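Local coordinates for succinoglycan biosynthesis protein (Bacillus cereus ATCC 14579, PDB 3B55), which is of unproven function but binds a calcium ion and may be an erythromycin esterase-like hydrolase, at residues Y227-E239 with I255-T267. The protein carries 1 engineered substitution. Residues are numbered along the deposited sequence; the frame is centred on the assembly and turned at random.
Sequences YVLDAKTISALLE and IKQNARIIEQFTT. Engineered in segment 227-239: Thr233 (natural residue Gln).
Ser235 donates the proton of its OG to Glu263 OE2 across 2.7 Å, the shortest polar approach between 227-239 and 255-267. The hydroxyl meets the oxygen from above the carboxylate plane, 40° out of it. Glu263 gets there on a chain extended beyond CG, which reaches across the face of the other helix, from Ala231 toward Ser235: its CG rests on Ala231 CB, and OE1 stops beside Lys232 CG at 3.6 Å. Near one end of the contact, Lys256 NZ forms a salt bridge with Glu239 OE1 at 3.1 Å, again from above the carboxylate plane. Both side chains start anti to their backbone N and then bend, Glu239 at chi2 and Lys256 at chi4 (50°), which turns the ammonium onto the carboxylate. A water donates to both Ala231 O and Ala259 O, bridging the two backbones.

The axes of 227-239 and 255-267 approach to 8.6 Å with 162° between their N-to-C directions; the parent helices 221-240 and 250-268, consecutive in the chain, form an antiparallel helical hairpin. It belongs to a helical part of the chain, away from the calcium site; helix 178-192 touches Leu238, Ile255 and Ile262, while helix 278-298 lies against 255-267.

Small residues stand where the helices come close. Ala231 CB sits 3.8 Å from Ile262 CG2, and Ala259 CB touches Ser235 OG. Leu238 crosses Ile255 at about a right angle, its CD1 touching Ile255 CG2 at 3.8 Å and also reaching Ala259 CB. At the opposite end Val228 CG2 packs on the backbone of Thr266, 3.5 Å from Thr266 O.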
loop_
_atom_site.group_PDB
_atom_site.type_symbol
_atom_site.label_atom_id
_atom_site.label_comp_id
_atom_site.label_asym_id
_atom_site.label_seq_id
_atom_site.Cartn_x
_atom_site.Cartn_y
_atom_site.Cartn_z
ATOM N N TYR A 227 18.513 17.935 11.493
ATOM C CA TYR A 227 18.148 16.534 11.627
ATOM C C TYR A 227 18.233 15.885 10.259
ATOM O O TYR A 227 18.616 14.724 10.142
ATOM C CB TYR A 227 16.745 16.405 12.227
ATOM C CG TYR A 227 16.750 16.670 13.717
ATOM C CD1 TYR A 227 17.589 15.939 14.560
ATOM C CD2 TYR A 227 15.966 17.680 14.282
ATOM C CE1 TYR A 227 17.658 16.202 15.913
ATOM C CE2 TYR A 227 16.032 17.953 15.652
ATOM C CZ TYR A 227 16.883 17.207 16.455
ATOM O OH TYR A 227 16.981 17.458 17.807
ATOM N N VAL A 228 17.891 16.640 9.220
ATOM C CA VAL A 228 17.977 16.111 7.868
ATOM C C VAL A 228 19.442 15.765 7.618
ATOM O O VAL A 228 19.759 14.767 6.964
ATOM C CB VAL A 228 17.516 17.151 6.826
ATOM C CG1 VAL A 228 18.000 16.754 5.432
ATOM C CG2 VAL A 228 16.000 17.258 6.850
ATOM N N LEU A 229 20.339 16.601 8.139
ATOM C CA LEU A 229 21.770 16.373 7.967
ATOM C C LEU A 229 22.265 15.232 8.833
ATOM O O LEU A 229 23.186 14.521 8.448
ATOM C CB LEU A 229 22.565 17.634 8.299
ATOM C CG LEU A 229 23.125 18.313 7.056
ATOM C CD1 LEU A 229 24.076 17.371 6.318
ATOM C CD2 LEU A 229 21.962 18.700 6.164
ATOM N N ASP A 230 21.671 15.071 10.011
ATOM C CA ASP A 230 22.073 13.988 10.891
ATOM C C ASP A 230 21.754 12.654 10.229
ATOM O O ASP A 230 22.537 11.714 10.312
ATOM C CB ASP A 230 21.352 14.079 12.238
ATOM C CG ASP A 230 21.903 15.183 13.128
ATOM O OD1 ASP A 230 22.910 15.823 12.751
ATOM O OD2 ASP A 230 21.330 15.407 14.213
ATOM N N ALA A 231 20.608 12.582 9.560
ATOM C CA ALA A 231 20.193 11.356 8.880
ATOM C C ALA A 231 21.105 11.069 7.687
ATOM O O ALA A 231 21.550 9.932 7.493
ATOM C CB ALA A 231 18.735 11.474 8.413
ATOM N N LYS A 232 21.378 12.101 6.888
ATOM C CA LYS A 232 22.249 11.946 5.726
ATOM C C LYS A 232 23.595 11.419 6.187
ATOM O O LYS A 232 24.178 10.535 5.561
ATOM C CB LYS A 232 22.459 13.284 5.015
ATOM C CG LYS A 232 21.323 13.686 4.094
ATOM C CD LYS A 232 21.625 14.994 3.376
ATOM C CE LYS A 232 20.518 15.352 2.380
ATOM N NZ LYS A 232 20.748 16.674 1.724
ATOM N N THR A 233 24.077 11.976 7.290
ATOM C CA THR A 233 25.353 11.579 7.860
ATOM C C THR A 233 25.358 10.124 8.324
ATOM O O THR A 233 26.343 9.419 8.130
ATOM C CB THR A 233 25.728 12.505 9.040
ATOM O OG1 THR A 233 26.189 13.763 8.528
ATOM C CG2 THR A 233 26.808 11.873 9.898
ATOM N N ILE A 234 24.272 9.673 8.943
ATOM C CA ILE A 234 24.201 8.292 9.405
ATOM C C ILE A 234 24.315 7.345 8.218
ATOM O O ILE A 234 25.089 6.388 8.251
ATOM C CB ILE A 234 22.890 8.010 10.159
ATOM C CG1 ILE A 234 22.893 8.769 11.488
ATOM C CG2 ILE A 234 22.727 6.515 10.381
ATOM C CD1 ILE A 234 21.674 8.520 12.348
ATOM N N SER A 235 23.547 7.618 7.168
ATOM C CA SER A 235 23.581 6.803 5.958
ATOM C C SER A 235 24.955 6.876 5.313
ATOM O O SER A 235 25.489 5.871 4.844
ATOM C CB SER A 235 22.527 7.283 4.958
ATOM O OG SER A 235 21.233 6.955 5.416
ATOM N N ALA A 236 25.520 8.078 5.275
ATOM C CA ALA A 236 26.842 8.261 4.693
ATOM C C ALA A 236 27.861 7.440 5.483
ATOM O O ALA A 236 28.771 6.852 4.906
ATOM C CB ALA A 236 27.229 9.740 4.709
ATOM N N LEU A 237 27.705 7.392 6.802
ATOM C CA LEU A 237 28.635 6.633 7.627
ATOM C C LEU A 237 28.602 5.144 7.304
ATOM O O LEU A 237 29.642 4.496 7.223
ATOM C CB LEU A 237 28.337 6.845 9.113
ATOM C CG LEU A 237 29.259 6.058 10.052
ATOM C CD1 LEU A 237 29.325 6.742 11.397
ATOM C CD2 LEU A 237 28.766 4.626 10.198
ATOM N N LEU A 238 27.407 4.595 7.132
ATOM C CA LEU A 238 27.284 3.179 6.821
ATOM C C LEU A 238 27.863 2.865 5.441
ATOM O O LEU A 238 28.462 1.808 5.239
ATOM C CB LEU A 238 25.814 2.758 6.880
ATOM C CG LEU A 238 25.171 2.771 8.268
ATOM C CD1 LEU A 238 23.671 2.622 8.142
ATOM C CD2 LEU A 238 25.751 1.646 9.119
ATOM N N GLU A 239 27.698 3.797 4.504
ATOM C CA GLU A 239 28.182 3.617 3.137
ATOM C C GLU A 239 29.706 3.606 2.987
ATOM O O GLU A 239 30.237 2.805 2.223
ATOM C CB GLU A 239 27.582 4.697 2.229
ATOM C CG GLU A 239 27.944 4.576 0.742
ATOM C CD GLU A 239 27.524 3.247 0.126
ATOM O OE1 GLU A 239 26.608 2.593 0.671
ATOM O OE2 GLU A 239 28.104 2.862 -0.913
ATOM N N ILE A 255 20.010 -2.880 6.881
ATOM C CA ILE A 255 20.454 -1.762 7.708
ATOM C C ILE A 255 20.434 -0.459 6.926
ATOM O O ILE A 255 19.892 0.543 7.384
ATOM C CB ILE A 255 21.873 -2.021 8.251
ATOM C CG1 ILE A 255 21.880 -3.333 9.048
ATOM C CG2 ILE A 255 22.335 -0.854 9.100
ATOM C CD1 ILE A 255 20.830 -3.406 10.152
ATOM N N LYS A 256 21.018 -0.493 5.734
ATOM C CA LYS A 256 21.081 0.668 4.860
ATOM C C LYS A 256 19.686 1.242 4.583
ATOM O O LYS A 256 19.493 2.459 4.578
ATOM C CB LYS A 256 21.760 0.267 3.550
ATOM C CG LYS A 256 22.059 1.410 2.623
ATOM C CD LYS A 256 22.991 0.970 1.512
ATOM C CE LYS A 256 23.272 2.126 0.578
ATOM N NZ LYS A 256 23.681 3.315 1.373
ATOM N N GLN A 257 18.713 0.358 4.372
ATOM C CA GLN A 257 17.348 0.777 4.091
ATOM C C GLN A 257 16.710 1.399 5.327
ATOM O O GLN A 257 15.979 2.391 5.222
ATOM C CB GLN A 257 16.512 -0.409 3.614
ATOM C CG GLN A 257 15.087 -0.028 3.260
ATOM C CD GLN A 257 15.004 1.032 2.172
ATOM O OE1 GLN A 257 13.922 1.535 1.871
ATOM N NE2 GLN A 257 16.144 1.375 1.580
ATOM N N ASN A 258 16.985 0.814 6.491
ATOM C CA ASN A 258 16.464 1.335 7.751
ATOM C C ASN A 258 16.942 2.777 7.914
ATOM O O ASN A 258 16.196 3.634 8.386
ATOM C CB ASN A 258 16.968 0.491 8.924
ATOM C CG ASN A 258 16.212 -0.821 9.068
ATOM O OD1 ASN A 258 15.217 -0.899 9.789
ATOM N ND2 ASN A 258 16.673 -1.853 8.371
ATOM N N ALA A 259 18.188 3.043 7.524
ATOM C CA ALA A 259 18.741 4.396 7.624
ATOM C C ALA A 259 18.051 5.270 6.580
ATOM O O ALA A 259 17.773 6.449 6.811
ATOM C CB ALA A 259 20.247 4.377 7.375
ATOM N N ARG A 260 17.779 4.676 5.425
ATOM C CA ARG A 260 17.111 5.381 4.341
ATOM C C ARG A 260 15.739 5.883 4.801
ATOM O O ARG A 260 15.269 6.929 4.363
ATOM C CB ARG A 260 16.931 4.448 3.149
ATOM C CG ARG A 260 16.495 5.165 1.902
ATOM C CD ARG A 260 17.661 5.917 1.290
ATOM N NE ARG A 260 17.222 6.837 0.244
ATOM C CZ ARG A 260 16.734 8.051 0.477
ATOM N NH1 ARG A 260 16.626 8.497 1.719
ATOM N NH2 ARG A 260 16.348 8.815 -0.534
ATOM N N ILE A 261 15.091 5.127 5.679
ATOM C CA ILE A 261 13.777 5.513 6.182
ATOM C C ILE A 261 13.854 6.819 6.978
ATOM O O ILE A 261 12.962 7.659 6.880
ATOM C CB ILE A 261 13.178 4.403 7.072
ATOM C CG1 ILE A 261 12.906 3.152 6.229
ATOM C CG2 ILE A 261 11.903 4.896 7.737
ATOM C CD1 ILE A 261 11.838 3.334 5.157
ATOM N N ILE A 262 14.916 6.976 7.764
ATOM C CA ILE A 262 15.118 8.174 8.570
ATOM C C ILE A 262 15.275 9.399 7.669
ATOM O O ILE A 262 14.760 10.477 7.985
ATOM C CB ILE A 262 16.374 8.040 9.461
ATOM C CG1 ILE A 262 16.312 6.734 10.254
ATOM C CG2 ILE A 262 16.460 9.228 10.412
ATOM C CD1 ILE A 262 17.579 6.406 11.011
ATOM N N GLU A 263 15.992 9.244 6.557
ATOM C CA GLU A 263 16.166 10.350 5.618
ATOM C C GLU A 263 14.833 10.675 4.947
ATOM O O GLU A 263 14.508 11.845 4.722
ATOM C CB GLU A 263 17.171 9.996 4.530
ATOM C CG GLU A 263 18.622 9.910 4.975
ATOM C CD GLU A 263 19.551 9.654 3.803
ATOM O OE1 GLU A 263 19.847 10.609 3.050
ATOM O OE2 GLU A 263 19.963 8.489 3.625
ATOM N N GLN A 264 14.071 9.632 4.618
ATOM C CA GLN A 264 12.780 9.824 3.971
ATOM C C GLN A 264 11.856 10.618 4.881
ATOM O O GLN A 264 11.166 11.541 4.437
ATOM C CB GLN A 264 12.135 8.478 3.638
ATOM C CG GLN A 264 12.802 7.716 2.492
ATOM C CD GLN A 264 12.192 6.346 2.294
ATOM O OE1 GLN A 264 11.308 5.937 3.046
ATOM N NE2 GLN A 264 12.674 5.619 1.298
ATOM N N PHE A 265 11.856 10.259 6.160
ATOM C CA PHE A 265 11.013 10.942 7.119
ATOM C C PHE A 265 11.446 12.391 7.337
ATOM O O PHE A 265 10.626 13.301 7.254
ATOM C CB PHE A 265 10.999 10.173 8.449
ATOM C CG PHE A 265 10.223 10.860 9.538
ATOM C CD1 PHE A 265 10.833 11.798 10.371
ATOM C CD2 PHE A 265 8.862 10.612 9.697
ATOM C CE1 PHE A 265 10.095 12.476 11.345
ATOM C CE2 PHE A 265 8.117 11.289 10.668
ATOM C CZ PHE A 265 8.739 12.223 11.491
ATOM N N THR A 266 12.728 12.615 7.604
ATOM C CA THR A 266 13.217 13.967 7.854
ATOM C C THR A 266 13.110 14.903 6.653
ATOM O O THR A 266 12.718 16.063 6.797
ATOM C CB THR A 266 14.690 13.954 8.338
ATOM O OG1 THR A 266 15.519 13.340 7.348
ATOM C CG2 THR A 266 14.818 13.182 9.644
ATOM N N THR A 267 13.459 14.403 5.473
ATOM C CA THR A 267 13.404 15.214 4.259
ATOM C C THR A 267 11.973 15.612 3.898
ATOM O O THR A 267 11.706 16.771 3.572
ATOM C CB THR A 267 14.042 14.465 3.068
ATOM O OG1 THR A 267 15.464 14.380 3.263
ATOM C CG2 THR A 267 13.759 15.191 1.769
HETATM O O HOH W 1 19.789 7.862 8.617
#